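Long-range contacts in pectate lyase 47 (Bacillus sp. TS-47, PDB 1VBL), which probably cleaves de-esterified pectin by calcium-dependent beta-elimination, acting as a thermostable member of polysaccharide lyase family 1: residues 1-5 with 59-63; 4-8 with 21-25; 194-200 with 235-241. All coordinates share one frame; numbering follows the deposited sequence.

Interaction 1: 1-5 with 59-63; sequences KELGH and KIIYV
Strand 59-63 of the parallel beta-helix carries Y62, whose phenol reaches across to a short 3-10 turn near the N-terminus and is held there by E2 and G4. The hydroxyl works in both directions. It gives its proton to the acid, with Y62 OH 2.9 Å from E2 OE2, and it accepts the backbone N-H of G4, G4 N lying 2.7 Å from Y62 OH along a bent path of 136° at the hydrogen. Both partners sit at the edge of the ring, near its plane. The carboxylate, turned 38° from the ring plane, uses the anti lone pair of OE2; a glutamate suits the place because its extended chain, crossing the tyrosine side chain at about a right angle, runs past the hydroxyl and leaves OE2 within bonding distance. With a phenylalanine in place of Y62, the E2 carboxylate and the G4 N-H would probably both lose their common partner, and the glutamate would be freer to turn.

The strand forms part of one wall of the beta-helix, pairing in parallel with strands 32-35 and 134-138, and I60 and Y62 stand on the same side of it. I60 CG2 lies 3.6 Å above one face of the Y62 ring, toward its rim. From the same isoleucine, CG1 lies beside the backbone N (chi1 -64°) and CD1 runs on to the turn, with I60 CD1 3.3 Å from G4 O and 3.8 Å from H5 ND1. That imidazole nitrogen is buried here without a polar partner. Glycine suits position 4, since a CB would collide with Y62 OH and I60 CG2. The turn itself is closed by H5 N bonding to E2 O, and E2 CG lies over one face of the H5 ring, toward its rim, while L3 packs on I137 and L415.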
loop_
_atom_site.group_PDB
_atom_site.type_symbol
_atom_site.label_atom_id
_atom_site.label_comp_id
_atom_site.label_asym_id
_atom_site.label_seq_id
_atom_site.Cartn_x
_atom_site.Cartn_y
_atom_site.Cartn_z
ATOM N N LYS A 1 19.551 22.731 -0.183
ATOM C CA LYS A 1 20.177 21.469 0.311
ATOM C C LYS A 1 19.841 20.301 -0.619
ATOM O O LYS A 1 19.241 20.495 -1.679
ATOM C CB LYS A 1 19.688 21.163 1.731
ATOM C CG LYS A 1 19.952 22.284 2.729
ATOM C CD LYS A 1 19.367 21.966 4.099
ATOM C CE LYS A 1 19.540 23.136 5.056
ATOM N NZ LYS A 1 18.973 22.866 6.404
ATOM N N GLU A 2 20.228 19.094 -0.217
ATOM C CA GLU A 2 19.976 17.893 -1.011
ATOM C C GLU A 2 18.535 17.421 -0.855
ATOM O O GLU A 2 17.839 17.817 0.078
ATOM C CB GLU A 2 20.896 16.757 -0.569
ATOM C CG GLU A 2 22.360 17.114 -0.468
ATOM C CD GLU A 2 23.193 15.932 -0.024
ATOM O OE1 GLU A 2 24.406 16.111 0.219
ATOM O OE2 GLU A 2 22.632 14.818 0.080
ATOM N N LEU A 3 18.099 16.557 -1.764
ATOM C CA LEU A 3 16.744 16.029 -1.706
ATOM C C LEU A 3 16.555 15.233 -0.421
ATOM O O LEU A 3 15.469 15.229 0.163
ATOM C CB LEU A 3 16.470 15.137 -2.920
ATOM C CG LEU A 3 15.081 14.500 -2.984
ATOM C CD1 LEU A 3 14.005 15.560 -2.772
ATOM C CD2 LEU A 3 14.908 13.809 -4.329
ATOM N N GLY A 4 17.620 14.568 0.022
ATOM C CA GLY A 4 17.550 13.784 1.241
ATOM C C GLY A 4 17.435 14.665 2.470
ATOM O O GLY A 4 17.134 14.188 3.565
ATOM N N HIS A 5 17.680 15.959 2.285
ATOM C CA HIS A 5 17.604 16.926 3.373
ATOM C C HIS A 5 16.193 17.482 3.557
ATOM O O HIS A 5 15.902 18.113 4.569
ATOM C CB HIS A 5 18.579 18.080 3.114
ATOM C CG HIS A 5 19.995 17.773 3.495
ATOM N ND1 HIS A 5 20.577 16.544 3.277
ATOM C CD2 HIS A 5 20.948 18.544 4.071
ATOM C CE1 HIS A 5 21.828 16.568 3.704
ATOM N NE2 HIS A 5 22.077 17.771 4.190
ATOM N N LYS A 59 20.004 8.550 9.035
ATOM C CA LYS A 59 20.680 8.140 7.814
ATOM C C LYS A 59 19.869 8.433 6.565
ATOM O O LYS A 59 18.636 8.331 6.562
ATOM C CB LYS A 59 20.994 6.641 7.887
ATOM C CG LYS A 59 19.778 5.777 8.207
ATOM C CD LYS A 59 20.182 4.423 8.770
ATOM C CE LYS A 59 18.994 3.721 9.411
ATOM N NZ LYS A 59 18.353 4.548 10.479
ATOM N N ILE A 60 20.576 8.804 5.504
ATOM C CA ILE A 60 19.954 9.094 4.224
ATOM C C ILE A 60 20.485 8.077 3.234
ATOM O O ILE A 60 21.696 7.874 3.119
ATOM C CB ILE A 60 20.299 10.504 3.723
ATOM C CG1 ILE A 60 19.716 11.547 4.675
ATOM C CG2 ILE A 60 19.753 10.700 2.307
ATOM C CD1 ILE A 60 20.105 12.973 4.343
ATOM N N ILE A 61 19.570 7.436 2.522
ATOM C CA ILE A 61 19.938 6.423 1.555
ATOM C C ILE A 61 19.352 6.735 0.187
ATOM O O ILE A 61 18.135 6.708 0.001
ATOM C CB ILE A 61 19.455 5.040 2.023
ATOM C CG1 ILE A 61 20.084 4.721 3.385
ATOM C CG2 ILE A 61 19.811 3.985 0.988
ATOM C CD1 ILE A 61 19.619 3.428 4.004
ATOM N N TYR A 62 20.231 7.040 -0.762
ATOM C CA TYR A 62 19.823 7.355 -2.124
ATOM C C TYR A 62 19.842 6.098 -2.971
ATOM O O TYR A 62 20.858 5.406 -3.046
ATOM C CB TYR A 62 20.765 8.396 -2.736
ATOM C CG TYR A 62 20.597 9.778 -2.150
ATOM C CD1 TYR A 62 19.445 10.524 -2.403
ATOM C CD2 TYR A 62 21.583 10.338 -1.339
ATOM C CE1 TYR A 62 19.279 11.797 -1.865
ATOM C CE2 TYR A 62 21.427 11.613 -0.795
ATOM C CZ TYR A 62 20.274 12.336 -1.062
ATOM O OH TYR A 62 20.113 13.595 -0.529
ATOM N N VAL A 63 18.711 5.806 -3.600
ATOM C CA VAL A 63 18.587 4.636 -4.454
ATOM C C VAL A 63 18.854 5.037 -5.899
ATOM O O VAL A 63 18.098 5.815 -6.488
ATOM C CB VAL A 63 17.172 4.022 -4.361
ATOM C CG1 VAL A 63 17.044 2.850 -5.325
ATOM C CG2 VAL A 63 16.899 3.569 -2.934
#

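Interaction 2: 4-8 with 21-25; sequences GHEVL and TTGGA
T21 meets L8 through both backbone and side chain, and from there the two segments run past each other in opposite directions, L8 beside T21, V7 beside T22 and H5 beside A25. The carbonyl of T21 accepts the amide of L8, with L8 N 3.2 Å from T21 O and an angle of 155° at the hydrogen. A water gives a second link: it donates to L8 O at 2.7 Å and accepts a weak bond from T21 N. The L8 side chain has CG anti to the backbone N (chi1 -176°), and its CD2 comes 4.0 Å from T21 OG1; that hydroxyl is committed to A15 O. T21 O also rests against V7 CB. T22 supplies an apolar flank: V7 CG1 lies 3.6 Å from T22 CA and also touches T22 CB. G23 and G24 bend the chain away from the 4-8 segment. G23 has a positive phi (53°), which glycine tolerates readily, and its amide, like that of T22, bonds to N157 OD1, while the amide of G24 bonds to S135 OG; these contacts tie the bend to the helix wall.

A25 brings the chain back. Its CB lies 3.5 Å from V7 CG1 and 3.8 Å from H5 O, and its CA packs against G4 O. Alanine is small enough to fit close against the backbone there, and the beta-branched V7, with CG1 beside its backbone N, spans from T22 to A25 with one methyl. A25 N bonds to T22 O at 3.0 Å, closing a type II' beta turn from T22 to A25, with glycine at its second position, in a loop that joins the N-terminal segment to the outside of the parallel beta-helix.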
loop_
_atom_site.group_PDB
_atom_site.type_symbol
_atom_site.label_atom_id
_atom_site.label_comp_id
_atom_site.label_asym_id
_atom_site.label_seq_id
_atom_site.Cartn_x
_atom_site.Cartn_y
_atom_site.Cartn_z
ATOM N N GLY A 4 17.620 14.568 0.022
ATOM C CA GLY A 4 17.550 13.784 1.241
ATOM C C GLY A 4 17.435 14.665 2.470
ATOM O O GLY A 4 17.134 14.188 3.565
ATOM N N HIS A 5 17.680 15.959 2.285
ATOM C CA HIS A 5 17.604 16.926 3.373
ATOM C C HIS A 5 16.193 17.482 3.557
ATOM O O HIS A 5 15.902 18.113 4.569
ATOM C CB HIS A 5 18.579 18.080 3.114
ATOM C CG HIS A 5 19.995 17.773 3.495
ATOM N ND1 HIS A 5 20.577 16.544 3.277
ATOM C CD2 HIS A 5 20.948 18.544 4.071
ATOM C CE1 HIS A 5 21.828 16.568 3.704
ATOM N NE2 HIS A 5 22.077 17.771 4.190
ATOM N N GLU A 6 15.325 17.250 2.578
ATOM C CA GLU A 6 13.950 17.738 2.641
ATOM C C GLU A 6 13.101 16.968 3.644
ATOM O O GLU A 6 13.206 15.744 3.755
ATOM C CB GLU A 6 13.298 17.670 1.259
ATOM C CG GLU A 6 13.674 18.823 0.340
ATOM C CD GLU A 6 13.077 18.682 -1.047
ATOM O OE1 GLU A 6 11.959 18.137 -1.160
ATOM O OE2 GLU A 6 13.720 19.125 -2.024
ATOM N N VAL A 7 12.262 17.693 4.377
ATOM C CA VAL A 7 11.398 17.069 5.367
ATOM C C VAL A 7 9.943 17.452 5.146
ATOM O O VAL A 7 9.629 18.308 4.317
ATOM C CB VAL A 7 11.814 17.458 6.804
ATOM C CG1 VAL A 7 13.274 17.077 7.038
ATOM C CG2 VAL A 7 11.608 18.954 7.027
ATOM N N LEU A 8 9.060 16.797 5.890
ATOM C CA LEU A 8 7.625 17.035 5.804
ATOM C C LEU A 8 7.266 18.444 6.283
ATOM O O LEU A 8 7.746 18.895 7.325
ATOM C CB LEU A 8 6.889 16.009 6.667
ATOM C CG LEU A 8 5.362 16.054 6.614
ATOM C CD1 LEU A 8 4.890 15.438 5.308
ATOM C CD2 LEU A 8 4.782 15.298 7.806
ATOM N N THR A 21 7.804 14.845 10.809
ATOM C CA THR A 21 8.623 13.798 10.218
ATOM C C THR A 21 9.820 14.387 9.492
ATOM O O THR A 21 9.673 15.178 8.557
ATOM C CB THR A 21 7.784 12.953 9.239
ATOM O OG1 THR A 21 6.653 12.418 9.939
ATOM C CG2 THR A 21 8.605 11.803 8.664
ATOM N N THR A 22 11.009 13.991 9.930
ATOM C CA THR A 22 12.245 14.484 9.339
ATOM C C THR A 22 13.094 13.361 8.747
ATOM O O THR A 22 14.113 13.621 8.116
ATOM C CB THR A 22 13.088 15.232 10.389
ATOM O OG1 THR A 22 13.340 14.362 11.499
ATOM C CG2 THR A 22 12.351 16.476 10.880
ATOM N N GLY A 23 12.669 12.118 8.952
ATOM C CA GLY A 23 13.421 10.992 8.420
ATOM C C GLY A 23 14.878 11.043 8.845
ATOM O O GLY A 23 15.179 11.242 10.022
ATOM N N GLY A 24 15.787 10.868 7.891
ATOM C CA GLY A 24 17.203 10.903 8.214
ATOM C C GLY A 24 17.864 12.212 7.828
ATOM O O GLY A 24 19.078 12.265 7.614
ATOM N N ALA A 25 17.069 13.275 7.758
ATOM C CA ALA A 25 17.566 14.594 7.373
ATOM C C ALA A 25 18.771 15.089 8.171
ATOM O O ALA A 25 19.666 15.723 7.608
ATOM C CB ALA A 25 16.432 15.621 7.454
HETATM O O HOH W 1 8.054 17.788 9.810
#

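Interaction 3: 194-200 with 235-241; sequences IEGSSHI and KNSSDFI
I194 O and K235 N begin the backbone bonding, 2.9 Å apart in a nearly straight bond. K235 O answers by accepting G196 N, D239 N bonds to S197 O at 2.9 Å, and I200 N bonds to F240 O. Among side chains, S238 OG donates to K235 O, 2.7 Å away, so that one carbonyl is gripped by two donors. A small polar serine suits this turn, where its hydroxyl can bond to K235 O and, weakly, accept S197 N of the preceding coil.

These are successive coils of the parallel beta-helix. The strand pairing shifts by one residue between E195-K235 and S198-D239, and the chain turns a corner at H199, which has positive phi, as does its neighbour across the contact, F240.

A CH-pi contact lies there: F240 CB sits over the centre of the H199 imidazole, 4.1 Å from its centroid, while the two rings lie obliquely, planes 38° apart. H199 NE2 bonds to Y17 O, and the ring of Y17 stacks on F240. In the interior, I194 CG2 meets I241 CD1 at 3.9 Å.

At the other end E195 CD and K235 CE touch alongside, 3.6 Å apart, their charges near but beyond a salt bridge; E195 OE1 bonds to S193 OG. The K235 side chain is about 5 Å from the calcium ion bound by D190, D229 and D233.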
loop_
_atom_site.group_PDB
_atom_site.type_symbol
_atom_site.label_atom_id
_atom_site.label_comp_id
_atom_site.label_asym_id
_atom_site.label_seq_id
_atom_site.Cartn_x
_atom_site.Cartn_y
_atom_site.Cartn_z
ATOM N N ILE A 194 3.803 -0.850 6.727
ATOM C CA ILE A 194 3.993 -0.056 7.931
ATOM C C ILE A 194 3.275 -0.750 9.086
ATOM O O ILE A 194 2.043 -0.849 9.093
ATOM C CB ILE A 194 3.427 1.364 7.717
ATOM C CG1 ILE A 194 4.127 2.010 6.519
ATOM C CG2 ILE A 194 3.603 2.198 8.974
ATOM C CD1 ILE A 194 3.554 3.370 6.108
ATOM N N GLU A 195 4.048 -1.231 10.055
ATOM C CA GLU A 195 3.487 -1.946 11.199
ATOM C C GLU A 195 4.026 -1.399 12.519
ATOM O O GLU A 195 5.237 -1.331 12.721
ATOM C CB GLU A 195 3.823 -3.440 11.085
ATOM C CG GLU A 195 3.623 -4.011 9.688
ATOM C CD GLU A 195 4.123 -5.444 9.540
ATOM O OE1 GLU A 195 4.242 -5.908 8.384
ATOM O OE2 GLU A 195 4.392 -6.106 10.565
ATOM N N GLY A 196 3.122 -1.007 13.413
ATOM C CA GLY A 196 3.526 -0.473 14.704
ATOM C C GLY A 196 4.503 0.682 14.602
ATOM O O GLY A 196 5.351 0.865 15.474
ATOM N N SER A 197 4.381 1.478 13.544
ATOM C CA SER A 197 5.287 2.601 13.353
ATOM C C SER A 197 4.552 3.926 13.237
ATOM O O SER A 197 3.387 3.967 12.843
ATOM C CB SER A 197 6.129 2.368 12.101
ATOM O OG SER A 197 6.837 1.147 12.198
ATOM N N SER A 198 5.238 5.014 13.572
ATOM C CA SER A 198 4.621 6.332 13.494
ATOM C C SER A 198 5.522 7.356 12.814
ATOM O O SER A 198 6.729 7.152 12.683
ATOM C CB SER A 198 4.240 6.826 14.892
ATOM O OG SER A 198 5.389 7.154 15.648
ATOM N N HIS A 199 4.914 8.461 12.390
ATOM C CA HIS A 199 5.615 9.539 11.702
ATOM C C HIS A 199 6.333 9.033 10.462
ATOM O O HIS A 199 7.563 9.025 10.383
ATOM C CB HIS A 199 6.588 10.242 12.652
ATOM C CG HIS A 199 5.900 11.040 13.714
ATOM N ND1 HIS A 199 5.597 10.522 14.955
ATOM C CD2 HIS A 199 5.383 12.290 13.691
ATOM C CE1 HIS A 199 4.923 11.421 15.651
ATOM N NE2 HIS A 199 4.779 12.502 14.906
ATOM N N ILE A 200 5.536 8.609 9.488
ATOM C CA ILE A 200 6.058 8.084 8.235
ATOM C C ILE A 200 5.506 8.910 7.085
ATOM O O ILE A 200 4.308 9.167 7.019
ATOM C CB ILE A 200 5.623 6.619 8.016
ATOM C CG1 ILE A 200 5.861 5.794 9.286
ATOM C CG2 ILE A 200 6.367 6.030 6.823
ATOM C CD1 ILE A 200 7.311 5.717 9.734
ATOM N N LYS A 235 -0.834 -1.027 9.452
ATOM C CA LYS A 235 -1.536 -1.796 10.475
ATOM C C LYS A 235 -0.845 -1.828 11.831
ATOM O O LYS A 235 0.209 -1.222 12.036
ATOM C CB LYS A 235 -1.729 -3.235 9.991
ATOM C CG LYS A 235 -0.424 -3.995 9.793
ATOM C CD LYS A 235 -0.665 -5.422 9.306
ATOM C CE LYS A 235 0.646 -6.185 9.164
ATOM N NZ LYS A 235 0.447 -7.581 8.676
ATOM N N ASN A 236 -1.470 -2.556 12.748
ATOM C CA ASN A 236 -0.967 -2.744 14.101
ATOM C C ASN A 236 -0.530 -1.484 14.828
ATOM O O ASN A 236 0.651 -1.299 15.140
ATOM C CB ASN A 236 0.173 -3.764 14.097
ATOM C CG ASN A 236 -0.285 -5.138 13.645
ATOM O OD1 ASN A 236 -1.458 -5.481 13.779
ATOM N ND2 ASN A 236 0.639 -5.935 13.123
ATOM N N SER A 237 -1.504 -0.621 15.091
ATOM C CA SER A 237 -1.290 0.616 15.822
ATOM C C SER A 237 -0.331 1.628 15.212
ATOM O O SER A 237 0.201 2.470 15.926
ATOM C CB SER A 237 -0.851 0.294 17.252
ATOM O OG SER A 237 -1.761 -0.610 17.852
ATOM N N SER A 238 -0.097 1.550 13.907
ATOM C CA SER A 238 0.766 2.536 13.263
ATOM C C SER A 238 0.017 3.852 13.443
ATOM O O SER A 238 -1.196 3.850 13.657
ATOM C CB SER A 238 0.946 2.216 11.778
ATOM O OG SER A 238 1.716 1.037 11.622
ATOM N N ASP A 239 0.712 4.977 13.356
ATOM C CA ASP A 239 0.034 6.245 13.588
ATOM C C ASP A 239 0.806 7.405 12.973
ATOM O O ASP A 239 2.013 7.309 12.767
ATOM C CB ASP A 239 -0.078 6.452 15.105
ATOM C CG ASP A 239 -1.339 7.183 15.522
ATOM O OD1 ASP A 239 -2.182 7.499 14.661
ATOM O OD2 ASP A 239 -1.487 7.435 16.738
ATOM N N PHE A 240 0.100 8.496 12.690
ATOM C CA PHE A 240 0.716 9.701 12.138
ATOM C C PHE A 240 1.482 9.431 10.849
ATOM O O PHE A 240 2.715 9.462 10.811
ATOM C CB PHE A 240 1.631 10.312 13.200
ATOM C CG PHE A 240 0.937 10.545 14.514
ATOM C CD1 PHE A 240 1.467 10.045 15.701
ATOM C CD2 PHE A 240 -0.268 11.235 14.558
ATOM C CE1 PHE A 240 0.801 10.225 16.914
ATOM C CE2 PHE A 240 -0.943 11.420 15.767
ATOM C CZ PHE A 240 -0.407 10.914 16.944
ATOM N N ILE A 241 0.723 9.188 9.789
ATOM C CA ILE A 241 1.279 8.875 8.485
ATOM C C ILE A 241 0.723 9.796 7.407
ATOM O O ILE A 241 -0.458 10.120 7.421
ATOM C CB ILE A 241 0.924 7.426 8.107
ATOM C CG1 ILE A 241 1.417 6.476 9.204
ATOM C CG2 ILE A 241 1.509 7.071 6.748
ATOM C CD1 ILE A 241 0.987 5.042 9.001
HETATM O O HOH W 2 3.215 -6.140 12.661
#

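In the fold
Interactions 1 and 2 start from the same N-terminal segment and share G4 and H5; they touch where I60 CG1 packs against G24 O, so strand 59-63 and the loop at 21-25 both pack on that segment and touch each other. Both lie toward the periphery, their centres over 20 Å from the centre of the chain, whereas interaction 3 is nearer the middle, at about 13 Å. Its chemistry differs accordingly: repeated backbone bonds between coils and buried isoleucines, against one tyrosine hydroxyl in interaction 1, and one backbone bond, a water and small apolar groups in interaction 2. T21 CG2 packs on H199 O, joining interactions 2 and 3, and only interaction 3 lies near the calcium site.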